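Local structure of solute binding protein MsmE (4R6H) at residues K253-I265 with L274-V287. The protein binds melibiose, raffinose and stachyose as the solute-binding component of the ABC transporter complex MelEDC-MsmX, which imports these sugars. Numbering follows the deposited sequence. Where two conformers were deposited one is given.
Sequences KSQLIELMAQNKI and LGQDVAQINPNVKV
Ile257 of helix 256-261 is a knob in a hole formed by Leu274, Asp277, Val278 and Ile281 of helix 274-281. The two axes cross at -66° and approach to 9.0 Å. The two branches of Ile257 part: CD1 lies on Asp277 CB at 3.6 Å, while CG2 abuts Ile281 CD1 at 3.4 Å, a tight carbon pair. Ile257 CD1 also touches Asp277 OD2, which is hydrogen-bonded to Thr273 OG1. Leu274 lies crosswise to both Leu256 and Met260. Its CD1 rests on Leu256 CG at 3.7 Å. In the Met260 conformer given, one of two deposited, the bent chain brings CE to Leu274 CD2 at 3.6 Å, and CG packs on Val278 CG2 and Val287 CG2. Ala261 is small enough for close approach, with its CA 5.2 Å from Val278 CA.

One direct hydrogen bond joins the segments. With CG anti to the backbone N (chi1 -174°), Asn282 sends ND2 to Ala261 O at 2.9 Å, almost in line with the carbonyl. Asn282 OD1 takes Asn284 N in an Asx turn and also Asn284 ND2, which fixes the amide's rotation. A leucine in its place would probably leave Ala261 O without this donor and deprive the turn of its side-chain acceptor. A water accepts from Asn263 ND2 and donates weakly to Asn284 O.

Asn263, at positive phi, ends the first helix in a Schellman motif. Its amide passes alongside Val285 CG2, and its OD1 accepts from Asn148 ND2. The helix pair packs beside the mixed sheet of this solute-binding fold: Leu256 touches Trp185 of strand 182-185, and Val285 and Val287 lie against strand 141-148.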
ATOM      1  N   LYS A 253      -3.285 -13.770 -10.791  1.00 21.75           N
ATOM      2  CA  LYS A 253      -2.055 -13.090 -10.389  1.00 21.17           C
ATOM      3  C   LYS A 253      -0.806 -13.863 -10.804  1.00 21.41           C
ATOM      4  O   LYS A 253       0.230 -13.291 -11.129  1.00 22.94           O
ATOM      5  CB  LYS A 253      -2.054 -12.876  -8.877  1.00 21.38           C
ATOM      6  CG  LYS A 253      -3.099 -11.870  -8.406  1.00 24.48           C
ATOM      7  CD  LYS A 253      -2.945 -11.545  -6.916  1.00 28.85           C
ATOM      8  CE  LYS A 253      -2.885 -12.791  -6.013  1.00 29.91           C
ATOM      9  NZ  LYS A 253      -4.105 -13.675  -6.007  1.00 30.90           N
ATOM     10  N   SER A 254      -0.901 -15.191 -10.792  1.00 20.95           N
ATOM     11  CA  SER A 254       0.237 -16.054 -11.116  1.00 21.49           C
ATOM     12  C   SER A 254       0.690 -15.909 -12.562  1.00 25.82           C
ATOM     13  O   SER A 254       1.798 -16.341 -12.848  1.00 25.06           O
ATOM     14  CB  SER A 254      -0.104 -17.525 -10.857  1.00 22.31           C
ATOM     15  OG  SER A 254      -1.162 -17.906 -11.657  1.00 25.03           O
ATOM     16  N   GLN A 255      -0.139 -15.315 -13.446  1.00 19.88           N
ATOM     17  CA  GLN A 255       0.195 -15.140 -14.846  1.00 20.87           C
ATOM     18  C   GLN A 255       1.009 -13.866 -15.138  1.00 22.22           C
ATOM     19  O   GLN A 255       1.606 -13.719 -16.214  1.00 22.28           O
ATOM     20  CB  GLN A 255      -1.080 -15.138 -15.680  1.00 21.83           C
ATOM     21  CG  GLN A 255      -1.906 -16.434 -15.553  1.00 27.23           C
ATOM     22  CD  GLN A 255      -3.386 -16.337 -15.978  1.00 33.30           C
ATOM     23  OE1 GLN A 255      -3.974 -15.275 -16.074  1.00 39.63           O
ATOM     24  NE2 GLN A 255      -3.983 -17.495 -16.225  1.00 67.85           N
ATOM     25  N   LEU A 256       1.034 -12.930 -14.189  1.00 20.46           N
ATOM     26  CA  LEU A 256       1.516 -11.589 -14.479  1.00 17.28           C
ATOM     27  C   LEU A 256       2.993 -11.560 -14.875  1.00 18.53           C
ATOM     28  O   LEU A 256       3.368 -10.927 -15.870  1.00 19.77           O
ATOM     29  CB  LEU A 256       1.272 -10.675 -13.260  1.00 19.25           C
ATOM     30  CG  LEU A 256       1.942  -9.270 -13.331  1.00 18.91           C
ATOM     31  CD1 LEU A 256       1.468  -8.492 -14.546  1.00 21.78           C
ATOM     32  CD2 LEU A 256       1.733  -8.515 -12.037  1.00 21.39           C
ATOM     33  N   ILE A 257       3.847 -12.185 -14.072  1.00 20.09           N
ATOM     34  CA  ILE A 257       5.292 -12.065 -14.296  1.00 18.80           C
ATOM     35  C   ILE A 257       5.634 -12.587 -15.687  1.00 19.09           C
ATOM     36  O   ILE A 257       6.366 -11.907 -16.433  1.00 18.67           O
ATOM     37  CB  ILE A 257       6.098 -12.803 -13.235  1.00 17.08           C
ATOM     38  CG1 ILE A 257       5.972 -12.092 -11.879  1.00 21.06           C
ATOM     39  CG2 ILE A 257       7.549 -12.910 -13.652  1.00 18.99           C
ATOM     40  CD1 ILE A 257       6.455 -12.912 -10.694  1.00 19.43           C
ATOM     41  N   GLU A 258       5.142 -13.771 -16.038  1.00 17.85           N
ATOM     42  CA  GLU A 258       5.453 -14.351 -17.355  1.00 19.68           C
ATOM     43  C   GLU A 258       4.938 -13.449 -18.492  1.00 20.04           C
ATOM     44  O   GLU A 258       5.671 -13.191 -19.467  1.00 19.84           O
ATOM     45  CB  GLU A 258       4.875 -15.786 -17.517  1.00 22.74           C
ATOM     46  CG  GLU A 258       5.056 -16.379 -18.929  1.00 40.50           C
ATOM     47  CD  GLU A 258       4.772 -17.880 -19.064  1.00 59.31           C
ATOM     48  OE1 GLU A 258       4.532 -18.537 -18.032  1.00 45.30           O
ATOM     49  OE2 GLU A 258       4.792 -18.412 -20.218  1.00 31.15           O
ATOM     50  N   LEU A 259       3.740 -12.905 -18.379  1.00 19.24           N
ATOM     51  CA  LEU A 259       3.213 -12.063 -19.449  1.00 18.86           C
ATOM     52  C   LEU A 259       4.002 -10.754 -19.569  1.00 19.12           C
ATOM     53  O   LEU A 259       4.323 -10.305 -20.684  1.00 18.44           O
ATOM     54  CB  LEU A 259       1.732 -11.735 -19.268  1.00 19.47           C
ATOM     55  CG  LEU A 259       0.798 -12.895 -19.471  1.00 20.99           C
ATOM     56  CD1 LEU A 259      -0.594 -12.467 -18.991  1.00 22.46           C
ATOM     57  CD2 LEU A 259       0.752 -13.387 -20.918  1.00 24.38           C
ATOM     58  N   MET A 260       4.351 -10.135 -18.442  1.00 17.28           N
ATOM     59  CA  MET A 260       5.121  -8.921 -18.470  0.50 16.45           C
ATOM     60  C   MET A 260       6.519  -9.176 -19.091  1.00 16.01           C
ATOM     61  O   MET A 260       6.997  -8.392 -19.895  1.00 17.21           O
ATOM     62  CB  MET A 260       5.196  -8.358 -17.036  0.50 17.84           C
ATOM     63  CG  MET A 260       5.769  -6.952 -16.885  0.50 13.57           C
ATOM     64  SD  MET A 260       5.071  -5.631 -17.911  0.50 24.51           S
ATOM     65  CE  MET A 260       4.361  -4.512 -16.748  0.50 20.35           C
ATOM     66  N   ALA A 261       7.133 -10.287 -18.712  1.00 17.39           N
ATOM     67  CA  ALA A 261       8.462 -10.658 -19.256  1.00 19.43           C
ATOM     68  C   ALA A 261       8.416 -10.983 -20.739  1.00 22.16           C
ATOM     69  O   ALA A 261       9.461 -10.984 -21.377  1.00 22.06           O
ATOM     70  CB  ALA A 261       8.983 -11.853 -18.513  1.00 18.87           C
ATOM     71  N   GLN A 262       7.243 -11.280 -21.285  1.00 17.59           N
ATOM     72  CA  GLN A 262       7.094 -11.584 -22.707  1.00 17.42           C
ATOM     73  C   GLN A 262       6.669 -10.360 -23.503  1.00 18.14           C
ATOM     74  O   GLN A 262       6.265 -10.468 -24.662  1.00 20.11           O
ATOM     75  CB  GLN A 262       6.103 -12.730 -22.867  1.00 20.56           C
ATOM     76  CG  GLN A 262       6.674 -14.035 -22.408  1.00 20.69           C
ATOM     77  CD  GLN A 262       5.624 -15.145 -22.277  1.00 26.74           C
ATOM     78  OE1 GLN A 262       4.445 -14.972 -22.598  1.00 32.38           O
ATOM     79  NE2 GLN A 262       6.068 -16.286 -21.792  1.00 32.22           N
ATOM     80  N   ASN A 263       6.777  -9.145 -22.920  1.00 17.66           N
ATOM     81  CA  ASN A 263       6.372  -7.928 -23.624  1.00 18.85           C
ATOM     82  C   ASN A 263       4.908  -7.944 -24.079  1.00 16.75           C
ATOM     83  O   ASN A 263       4.547  -7.329 -25.098  1.00 20.05           O
ATOM     84  CB  ASN A 263       7.301  -7.649 -24.832  1.00 18.63           C
ATOM     85  CG  ASN A 263       8.683  -7.216 -24.405  1.00 22.04           C
ATOM     86  OD1 ASN A 263       8.882  -6.111 -23.872  1.00 20.50           O
ATOM     87  ND2 ASN A 263       9.655  -8.063 -24.633  1.00 20.52           N
ATOM     88  N   LYS A 264       4.049  -8.550 -23.255  1.00 18.26           N
ATOM     89  CA  LYS A 264       2.636  -8.661 -23.551  1.00 19.56           C
ATOM     90  C   LYS A 264       1.740  -7.650 -22.820  1.00 18.46           C
ATOM     91  O   LYS A 264       0.520  -7.588 -23.094  1.00 20.69           O
ATOM     92  CB  LYS A 264       2.174 -10.102 -23.373  1.00 21.27           C
ATOM     93  CG  LYS A 264       2.728 -10.994 -24.488  1.00 25.28           C
ATOM     94  CD  LYS A 264       2.375 -12.465 -24.323  1.00 32.28           C
ATOM     95  CE  LYS A 264       2.987 -13.309 -25.442  1.00 31.66           C
ATOM     96  NZ  LYS A 264       3.237 -14.708 -24.990  1.00 36.52           N
ATOM     97  N   ILE A 265       2.355  -6.840 -21.947  1.00 17.63           N
ATOM     98  CA  ILE A 265       1.583  -5.932 -21.089  1.00 17.70           C
ATOM     99  C   ILE A 265       2.252  -4.584 -21.030  1.00 16.50           C
ATOM    100  O   ILE A 265       3.446  -4.509 -20.718  1.00 17.51           O
ATOM    101  CB  ILE A 265       1.472  -6.488 -19.645  1.00 18.04           C
ATOM    102  CG1 ILE A 265       0.575  -7.739 -19.578  1.00 19.77           C
ATOM    103  CG2 ILE A 265       0.900  -5.442 -18.692  1.00 18.17           C
ATOM    104  CD1 ILE A 265       0.668  -8.476 -18.259  1.00 19.62           C
ATOM    105  N   LEU A 274       7.443  -6.444  -9.276  1.00 19.35           N
ATOM    106  CA  LEU A 274       7.272  -6.904 -10.648  1.00 19.04           C
ATOM    107  C   LEU A 274       8.556  -6.740 -11.450  1.00 18.37           C
ATOM    108  O   LEU A 274       8.982  -7.670 -12.170  1.00 18.06           O
ATOM    109  CB  LEU A 274       6.100  -6.203 -11.359  1.00 19.83           C
ATOM    110  CG  LEU A 274       5.784  -6.659 -12.807  1.00 16.88           C
ATOM    111  CD1 LEU A 274       5.453  -8.136 -12.878  1.00 22.30           C
ATOM    112  CD2 LEU A 274       4.646  -5.837 -13.424  1.00 21.32           C
ATOM    113  N   GLY A 275       9.173  -5.565 -11.347  1.00 20.10           N
ATOM    114  CA  GLY A 275      10.374  -5.279 -12.119  1.00 18.95           C
ATOM    115  C   GLY A 275      11.450  -6.282 -11.831  1.00 17.96           C
ATOM    116  O   GLY A 275      12.071  -6.852 -12.709  1.00 19.88           O
ATOM    117  N   GLN A 276      11.689  -6.513 -10.545  1.00 17.77           N
ATOM    118  CA  GLN A 276      12.804  -7.375 -10.164  1.00 20.28           C
ATOM    119  C   GLN A 276      12.516  -8.825 -10.559  1.00 22.35           C
ATOM    120  O   GLN A 276      13.412  -9.590 -10.998  1.00 23.43           O
ATOM    121  CB  GLN A 276      13.122  -7.200  -8.656  1.00 21.62           C
ATOM    122  CG  GLN A 276      12.053  -7.661  -7.630  1.00 21.32           C
ATOM    123  CD  GLN A 276      12.135  -7.041  -6.220  1.00 23.42           C
ATOM    124  OE1 GLN A 276      12.149  -7.748  -5.203  1.00 29.28           O
ATOM    125  NE2 GLN A 276      12.117  -5.764  -6.162  1.00 23.27           N
ATOM    126  N   ASP A 277      11.263  -9.232 -10.437  1.00 18.69           N
ATOM    127  CA  ASP A 277      10.863 -10.593 -10.773  1.00 18.91           C
ATOM    128  C   ASP A 277      10.954 -10.844 -12.285  1.00 21.27           C
ATOM    129  O   ASP A 277      11.406 -11.913 -12.721  1.00 21.58           O
ATOM    130  CB  ASP A 277       9.452 -10.880 -10.298  1.00 21.97           C
ATOM    131  CG  ASP A 277       9.328 -10.921  -8.794  1.00 25.73           C
ATOM    132  OD1 ASP A 277      10.362 -11.124  -8.111  1.00 27.51           O
ATOM    133  OD2 ASP A 277       8.161 -10.692  -8.355  1.00 27.65           O
ATOM    134  N   VAL A 278      10.524  -9.865 -13.074  1.00 17.78           N
ATOM    135  CA  VAL A 278      10.610  -9.949 -14.527  1.00 19.11           C
ATOM    136  C   VAL A 278      12.072  -9.981 -14.982  1.00 19.77           C
ATOM    137  O   VAL A 278      12.417 -10.775 -15.855  1.00 20.70           O
ATOM    138  CB  VAL A 278       9.868  -8.720 -15.156  1.00 19.52           C
ATOM    139  CG1 VAL A 278      10.238  -8.503 -16.626  1.00 19.44           C
ATOM    140  CG2 VAL A 278       8.376  -8.905 -15.017  1.00 20.59           C
ATOM    141  N   ALA A 279      12.907  -9.128 -14.381  1.00 18.09           N
ATOM    142  CA  ALA A 279      14.341  -9.085 -14.737  1.00 20.86           C
ATOM    143  C   ALA A 279      15.024 -10.415 -14.539  1.00 23.75           C
ATOM    144  O   ALA A 279      15.960 -10.748 -15.304  1.00 24.41           O
ATOM    145  CB  ALA A 279      15.039  -7.999 -13.957  1.00 21.85           C
ATOM    146  N   GLN A 280      14.573 -11.205 -13.558  1.00 20.64           N
ATOM    147  CA  GLN A 280      15.159 -12.524 -13.326  1.00 25.05           C
ATOM    148  C   GLN A 280      14.859 -13.511 -14.450  1.00 25.97           C
ATOM    149  O   GLN A 280      15.659 -14.426 -14.706  1.00 29.37           O
ATOM    150  CB  GLN A 280      14.692 -13.093 -11.974  1.00 27.76           C
ATOM    151  CG  GLN A 280      15.124 -12.260 -10.770  1.00 37.02           C
ATOM    152  CD  GLN A 280      16.598 -12.399 -10.427  1.00 75.98           C
ATOM    153  OE1 GLN A 280      17.393 -11.459 -10.609  1.00 45.22           O
ATOM    154  NE2 GLN A 280      16.974 -13.569  -9.923  1.00 72.73           N
ATOM    155  N   ILE A 281      13.727 -13.348 -15.101  1.00 22.95           N
ATOM    156  CA  ILE A 281      13.285 -14.237 -16.172  1.00 23.68           C
ATOM    157  C   ILE A 281      13.724 -13.713 -17.566  1.00 23.58           C
ATOM    158  O   ILE A 281      14.126 -14.470 -18.468  1.00 24.88           O
ATOM    159  CB  ILE A 281      11.750 -14.399 -16.111  1.00 28.93           C
ATOM    160  CG1 ILE A 281      11.413 -15.296 -14.898  1.00 40.47           C
ATOM    161  CG2 ILE A 281      11.205 -14.992 -17.386  1.00 28.10           C
ATOM    162  CD1 ILE A 281      10.018 -15.074 -14.379  1.00 50.18           C
ATOM    163  N   ASN A 282      13.593 -12.421 -17.761  1.00 19.42           N
ATOM    164  CA  ASN A 282      13.997 -11.771 -19.011  1.00 19.84           C
ATOM    165  C   ASN A 282      14.622 -10.415 -18.679  1.00 17.74           C
ATOM    166  O   ASN A 282      13.916  -9.409 -18.592  1.00 20.36           O
ATOM    167  CB  ASN A 282      12.802 -11.579 -19.922  1.00 20.21           C
ATOM    168  CG  ASN A 282      13.196 -11.050 -21.285  1.00 20.29           C
ATOM    169  OD1 ASN A 282      14.376 -10.724 -21.499  1.00 19.55           O
ATOM    170  ND2 ASN A 282      12.232 -10.895 -22.181  1.00 20.06           N
ATOM    171  N   PRO A 283      15.977 -10.359 -18.590  1.00 19.01           N
ATOM    172  CA  PRO A 283      16.662  -9.119 -18.264  1.00 22.16           C
ATOM    173  C   PRO A 283      16.524  -8.040 -19.339  1.00 23.80           C
ATOM    174  O   PRO A 283      16.837  -6.904 -19.061  1.00 23.14           O
ATOM    175  CB  PRO A 283      18.135  -9.553 -18.089  1.00 25.37           C
ATOM    176  CG  PRO A 283      18.240 -10.829 -18.764  1.00 25.69           C
ATOM    177  CD  PRO A 283      16.900 -11.501 -18.725  1.00 22.87           C
ATOM    178  N   ASN A 284      16.022  -8.405 -20.523  1.00 18.11           N
ATOM    179  CA  ASN A 284      15.808  -7.444 -21.563  1.00 19.80           C
ATOM    180  C   ASN A 284      14.539  -6.628 -21.390  1.00 24.86           C
ATOM    181  O   ASN A 284      14.353  -5.684 -22.125  1.00 29.11           O
ATOM    182  CB  ASN A 284      15.716  -8.115 -22.908  1.00 21.52           C
ATOM    183  CG  ASN A 284      16.982  -8.839 -23.252  1.00 24.82           C
ATOM    184  OD1 ASN A 284      18.013  -8.189 -23.437  1.00 27.08           O
ATOM    185  ND2 ASN A 284      16.947 -10.160 -23.238  1.00 25.95           N
ATOM    186  N   VAL A 285      13.684  -6.984 -20.431  1.00 20.23           N
ATOM    187  CA  VAL A 285      12.489  -6.183 -20.160  1.00 19.80           C
ATOM    188  C   VAL A 285      12.677  -5.363 -18.897  1.00 18.63           C
ATOM    189  O   VAL A 285      12.951  -5.921 -17.837  1.00 21.81           O
ATOM    190  CB  VAL A 285      11.250  -7.095 -19.980  1.00 18.61           C
ATOM    191  CG1 VAL A 285       9.979  -6.310 -19.591  1.00 19.32           C
ATOM    192  CG2 VAL A 285      10.992  -7.857 -21.270  1.00 22.88           C
ATOM    193  N   LYS A 286      12.539  -4.050 -19.049  1.00 20.80           N
ATOM    194  CA  LYS A 286      12.742  -3.105 -17.980  1.00 22.07           C
ATOM    195  C   LYS A 286      11.374  -2.566 -17.566  1.00 20.45           C
ATOM    196  O   LYS A 286      10.672  -1.917 -18.369  1.00 21.88           O
ATOM    197  CB  LYS A 286      13.615  -1.927 -18.417  1.00 24.20           C
ATOM    198  CG  LYS A 286      14.962  -2.282 -19.049  1.00 32.33           C
ATOM    199  CD  LYS A 286      15.890  -3.013 -18.091  1.00 38.34           C
ATOM    200  CE  LYS A 286      17.279  -3.223 -18.705  1.00 51.98           C
ATOM    201  NZ  LYS A 286      18.021  -1.942 -18.900  1.00 52.26           N
ATOM    202  N   VAL A 287      10.984  -2.879 -16.351  1.00 18.06           N
ATOM    203  CA  VAL A 287       9.717  -2.409 -15.759  1.00 18.80           C
ATOM    204  C   VAL A 287      10.038  -1.235 -14.856  1.00 17.56           C
ATOM    205  O   VAL A 287      10.915  -1.312 -13.995  1.00 19.68           O
ATOM    206  CB  VAL A 287       9.017  -3.517 -14.944  1.00 22.24           C
ATOM    207  CG1 VAL A 287       7.736  -2.988 -14.298  1.00 19.08           C
ATOM    208  CG2 VAL A 287       8.740  -4.716 -15.853  1.00 20.88           C
TER
HETATM  209  O   HOH W   1      12.658  -7.055 -24.756  1.00 29.42           O